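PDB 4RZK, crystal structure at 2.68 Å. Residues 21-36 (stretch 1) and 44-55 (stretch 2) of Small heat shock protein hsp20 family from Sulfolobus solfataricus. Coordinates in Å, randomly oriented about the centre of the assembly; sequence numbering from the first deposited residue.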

# COMPACT_ATOMS: atom_id res chain seq x y z
N LYS A 21 0.71 15.67 10.80
CA LYS A 21 1.23 14.76 9.82
C LYS A 21 0.10 13.89 9.37
O LYS A 21 -0.57 13.29 10.19
N VAL A 22 -0.09 13.77 8.07
CA VAL A 22 -1.11 12.88 7.54
C VAL A 22 -0.49 11.76 6.73
O VAL A 22 0.32 11.99 5.86
N VAL A 23 -0.88 10.53 7.03
CA VAL A 23 -0.32 9.37 6.35
C VAL A 23 -1.37 8.63 5.56
O VAL A 23 -2.42 8.30 6.08
N ALA A 24 -1.08 8.37 4.29
CA ALA A 24 -2.00 7.68 3.41
C ALA A 24 -1.37 6.55 2.65
O ALA A 24 -0.30 6.70 2.10
N GLU A 25 -2.06 5.43 2.57
CA GLU A 25 -1.58 4.33 1.78
C GLU A 25 -2.30 4.33 0.48
O GLU A 25 -3.50 4.18 0.42
N VAL A 26 -1.54 4.44 -0.58
CA VAL A 26 -2.10 4.46 -1.90
C VAL A 26 -1.26 3.61 -2.83
O VAL A 26 -0.69 4.11 -3.77
N PRO A 27 -1.17 2.31 -2.58
CA PRO A 27 -0.26 1.53 -3.41
C PRO A 27 -0.81 1.26 -4.81
O PRO A 27 -2.02 1.18 -5.01
N GLY A 28 0.11 1.14 -5.77
CA GLY A 28 -0.22 0.90 -7.15
C GLY A 28 0.16 2.11 -7.94
O GLY A 28 0.52 2.03 -9.11
N VAL A 29 0.11 3.25 -7.28
CA VAL A 29 0.16 4.53 -7.95
C VAL A 29 1.55 5.14 -7.92
O VAL A 29 2.23 5.06 -6.91
N ASN A 30 1.98 5.72 -9.03
CA ASN A 30 3.26 6.41 -9.08
C ASN A 30 3.12 7.79 -8.45
O ASN A 30 2.00 8.30 -8.36
N LYS A 31 4.22 8.40 -8.03
CA LYS A 31 4.12 9.62 -7.24
C LYS A 31 3.57 10.82 -8.04
O LYS A 31 2.83 11.66 -7.49
N GLU A 32 3.88 10.90 -9.33
CA GLU A 32 3.37 11.99 -10.16
C GLU A 32 1.87 11.87 -10.36
O GLU A 32 1.20 12.85 -10.70
N ASP A 33 1.34 10.67 -10.16
CA ASP A 33 -0.09 10.41 -10.29
C ASP A 33 -0.87 10.78 -9.04
O ASP A 33 -2.06 10.49 -8.94
N ILE A 34 -0.20 11.43 -8.09
CA ILE A 34 -0.83 11.82 -6.85
C ILE A 34 -1.06 13.31 -6.81
O ILE A 34 -0.20 14.08 -7.23
N LYS A 35 -2.21 13.73 -6.29
CA LYS A 35 -2.50 15.14 -6.07
C LYS A 35 -2.91 15.39 -4.62
O LYS A 35 -3.76 14.70 -4.10
N VAL A 36 -2.30 16.37 -3.99
CA VAL A 36 -2.64 16.74 -2.63
C VAL A 36 -3.07 18.19 -2.55
O VAL A 36 -2.36 19.06 -3.00
N LYS A 44 -9.73 21.02 6.00
CA LYS A 44 -9.80 19.77 5.25
C LYS A 44 -8.69 19.52 4.23
O LYS A 44 -8.32 20.40 3.47
N LEU A 45 -8.16 18.31 4.23
CA LEU A 45 -7.12 17.92 3.29
C LEU A 45 -7.61 16.89 2.29
O LEU A 45 -8.25 15.93 2.65
N VAL A 46 -7.30 17.13 1.03
CA VAL A 46 -7.85 16.33 -0.06
C VAL A 46 -6.78 15.63 -0.88
O VAL A 46 -5.90 16.27 -1.46
N ILE A 47 -6.86 14.30 -0.95
CA ILE A 47 -5.87 13.50 -1.66
C ILE A 47 -6.44 12.70 -2.84
O ILE A 47 -7.39 11.97 -2.69
N THR A 48 -5.82 12.85 -4.00
CA THR A 48 -6.24 12.15 -5.20
C THR A 48 -5.11 11.34 -5.79
O THR A 48 -4.07 11.88 -6.10
N ALA A 49 -5.31 10.04 -5.98
CA ALA A 49 -4.31 9.20 -6.61
C ALA A 49 -4.88 8.39 -7.75
O ALA A 49 -5.88 7.73 -7.58
N LYS A 50 -4.25 8.46 -8.91
CA LYS A 50 -4.75 7.77 -10.10
C LYS A 50 -3.72 6.92 -10.83
O LYS A 50 -2.62 7.34 -11.09
N SER A 51 -4.11 5.71 -11.18
CA SER A 51 -3.27 4.84 -11.97
C SER A 51 -4.24 3.90 -12.66
O SER A 51 -5.39 3.85 -12.27
N GLU A 52 -3.83 3.21 -13.70
CA GLU A 52 -4.79 2.43 -14.45
C GLU A 52 -5.45 1.35 -13.63
O GLU A 52 -6.65 1.18 -13.65
N ASP A 53 -4.65 0.61 -12.90
CA ASP A 53 -5.17 -0.43 -12.04
C ASP A 53 -5.95 0.06 -10.83
O ASP A 53 -6.97 -0.51 -10.50
N ARG A 54 -5.46 1.10 -10.18
CA ARG A 54 -6.03 1.57 -8.93
C ARG A 54 -6.26 3.07 -8.86
O ARG A 54 -5.41 3.83 -9.26
N GLN A 55 -7.41 3.48 -8.36
CA GLN A 55 -7.68 4.90 -8.17
C GLN A 55 -8.20 5.23 -6.76
O GLN A 55 -9.06 4.54 -6.26

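The two stretches meet as an antiparallel pair of strands, 34-36 against 44-50, and the backbone pairing sets which side chains of these two strands lie side by side. Lys35 and Thr48 form the hydrogen-bonded pair, with Lys35 N donating to Thr48 O at 2.6 Å and Thr48 N to Lys35 O at 2.8 Å. Two residues along each chain, Lys50 N donates a further hydrogen bond to Asp33 O at 3.0 Å. Ile34 with Ala49 and Val36 with Ile47 are non-hydrogen-bonded pairs, and their side chains share a face of the sheet, whereas those of Lys35 and Thr48 emerge on the other.

The face carrying Ile34, Val36, Ile47 and Ala49 is apolar, and strand 21-25 and the loop after it lie against it. Val22, Ala24 and Val26 all direct CA-to-CB toward stretch 2, while the intervening Val23 points away, the alternation expected of an extended chain. Val22, with chi1 t, places CG1 4.1 Å from Leu45 CD2. Leu45 adopts t with chi2 p, a conformation that splits its methyl groups between two neighbours: CD2 faces Val22, and CD1 lies 3.7 Å from CG1 of Val36, also a t rotamer. Ile47 is m at chi1 and near t at chi2 (156°), so its chain extends and CD1 comes within 4.1 Å of Ala24 CB; its CG1 lies 4.3 Å from Val36 CG2. The short side chain of Ala24 is thus matched by the long one of Ile47.

Ala49 reverses that arrangement. Its lone methyl is met by larger residues: Val26 CG1 is 3.3 Å from Ala49 CB, a tight contact, Val29 CG1 is at 4.0 Å from the same atom, and Ile34 CG1 at 4.4 Å. Ile34 itself is m, t, and the extended chi2 carries its CD1 away from Ala49. Val29, again t, sets both methyls near Ala49 CB, and its CG2 also lies 3.6 Å from Ser51 CB and 3.7 Å from Arg54 O, just past the end of the strand.

On the opposite face, Lys35 and Thr48 meet through their CB atoms, 4.0 Å apart. Both are m at chi1, but Lys35 bends again at chi2 (m), and its end leads away from stretch 2, back along its own chain, where NZ makes a weak hydrogen bond to Glu32 O at 3.4 Å. Asp33 (m) points toward stretch 2, yet its carboxylate gains no hydrogen bond there: OD2 lies 3.0 Å from Lys50 O, and both atoms are acceptors.

Gly28 belongs to the type II turn from Val26 to Val29. Its backbone angles call for glycine, and a CB would also clash with Arg54 NE, which now lies 4.2 Å from Gly28 CA. Arg54 (m, then t) lays its chain beside the turn, CD 3.5 Å from Pro27 O, while NH2 is hydrogen-bonded elsewhere in the structure. Ser51, at an off-rotamer chi1 of 111°, has its OG weakly hydrogen-bonded by Arg54 N at 3.4 Å.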

# COMPACT_ATOMS: atom_id res chain seq x y z
CB LYS A 21 2.38 13.92 10.39
CG LYS A 21 3.65 14.72 10.68
CD LYS A 21 4.73 13.83 11.26
CE LYS A 21 6.00 14.62 11.53
NZ LYS A 21 7.07 13.77 12.13
CB VAL A 22 -2.13 13.62 6.67
CG1 VAL A 22 -3.11 12.65 6.06
CG2 VAL A 22 -2.86 14.65 7.51
CB VAL A 23 0.29 8.40 7.36
CG1 VAL A 23 0.60 7.08 6.70
CG2 VAL A 23 1.53 9.00 7.98
CB ALA A 24 -2.63 8.67 2.44
CB GLU A 25 -1.91 3.04 2.44
CG GLU A 25 -1.35 2.92 3.82
CD GLU A 25 -1.40 1.49 4.23
OE1 GLU A 25 -2.03 0.69 3.54
OE2 GLU A 25 -0.78 1.16 5.25
CB VAL A 26 -2.08 5.90 -2.40
CG1 VAL A 26 -2.09 5.93 -3.91
CG2 VAL A 26 -3.22 6.69 -1.81
CB PRO A 27 -0.10 0.24 -2.62
CG PRO A 27 -1.36 0.11 -1.86
CD PRO A 27 -1.80 1.50 -1.53
CB VAL A 29 -0.87 5.47 -7.31
CG1 VAL A 29 -0.72 6.86 -7.83
CG2 VAL A 29 -2.27 4.95 -7.57
CB ASN A 30 3.78 6.55 -10.51
CG ASN A 30 4.12 5.22 -11.14
OD1 ASN A 30 5.09 4.58 -10.76
ND2 ASN A 30 3.33 4.80 -12.12
CB LYS A 31 5.48 9.97 -6.62
CG LYS A 31 6.55 10.46 -7.58
CD LYS A 31 7.68 11.12 -6.81
CE LYS A 31 8.79 11.63 -7.72
NZ LYS A 31 9.79 12.40 -6.91
CB GLU A 32 4.08 12.05 -11.51
CG GLU A 32 4.65 10.75 -12.02
CD GLU A 32 5.89 10.35 -11.25
OE1 GLU A 32 6.92 11.06 -11.35
OE2 GLU A 32 5.83 9.34 -10.51
CB ASP A 33 -0.36 8.93 -10.60
CG ASP A 33 -0.06 8.55 -12.03
OD1 ASP A 33 -0.09 9.43 -12.92
OD2 ASP A 33 0.18 7.34 -12.26
CB ILE A 34 0.03 11.40 -5.65
CG1 ILE A 34 0.36 9.91 -5.74
CG2 ILE A 34 -0.67 11.73 -4.32
CD1 ILE A 34 1.33 9.43 -4.71
CB LYS A 35 -3.61 15.62 -6.99
CG LYS A 35 -3.35 15.36 -8.46
CD LYS A 35 -2.07 16.03 -8.94
CE LYS A 35 -1.46 15.28 -10.11
NZ LYS A 35 -0.23 15.94 -10.61
CB VAL A 36 -1.44 16.55 -1.70
CG1 VAL A 36 -1.77 17.09 -0.33
CG2 VAL A 36 -1.07 15.09 -1.61
CB LYS A 44 -11.18 19.63 4.60
CG LYS A 44 -11.20 19.47 3.10
CD LYS A 44 -12.62 19.37 2.59
CE LYS A 44 -13.54 18.83 3.67
NZ LYS A 44 -14.98 19.11 3.39
CB LEU A 45 -5.90 17.36 4.01
CG LEU A 45 -4.85 16.87 3.03
CD1 LEU A 45 -4.09 18.03 2.43
CD2 LEU A 45 -3.89 15.90 3.67
CB VAL A 46 -8.72 17.20 -0.98
CG1 VAL A 46 -9.00 16.48 -2.29
CG2 VAL A 46 -10.00 17.56 -0.26
CB ILE A 47 -5.21 12.49 -0.71
CG1 ILE A 47 -4.42 13.19 0.37
CG2 ILE A 47 -4.31 11.55 -1.48
CD1 ILE A 47 -4.25 12.36 1.60
CB THR A 48 -6.62 13.16 -6.28
OG1 THR A 48 -7.99 13.51 -6.14
CG2 THR A 48 -6.41 12.56 -7.62
CB ALA A 49 -3.68 8.29 -5.58
CB LYS A 50 -5.35 8.77 -11.08
CG LYS A 50 -6.83 8.59 -11.33
CD LYS A 50 -7.54 9.92 -11.30
CE LYS A 50 -8.79 9.86 -10.46
NZ LYS A 50 -9.89 9.17 -11.19
CB SER A 51 -2.29 4.09 -11.09
OG SER A 51 -2.59 2.72 -11.04
CB GLU A 52 -4.10 1.75 -15.61
CG GLU A 52 -4.01 2.57 -16.87
CD GLU A 52 -3.61 1.74 -18.06
OE1 GLU A 52 -4.48 1.06 -18.62
OE2 GLU A 52 -2.42 1.75 -18.41
CB ASP A 53 -4.07 -1.40 -11.66
CG ASP A 53 -3.45 -2.05 -12.86
OD1 ASP A 53 -4.11 -2.89 -13.48
OD2 ASP A 53 -2.30 -1.71 -13.19
CB ARG A 54 -5.16 1.10 -7.77
CG ARG A 54 -5.51 -0.29 -7.29
CD ARG A 54 -4.39 -0.93 -6.52
NE ARG A 54 -3.54 -1.73 -7.38
CZ ARG A 54 -3.53 -3.05 -7.38
NH1 ARG A 54 -2.73 -3.70 -8.19
NH2 ARG A 54 -4.32 -3.71 -6.56
CB GLN A 55 -8.61 5.42 -9.27
CG GLN A 55 -9.74 4.50 -9.70
CD GLN A 55 -9.30 3.41 -10.64
OE1 GLN A 55 -8.64 3.66 -11.63
NE2 GLN A 55 -9.67 2.19 -10.33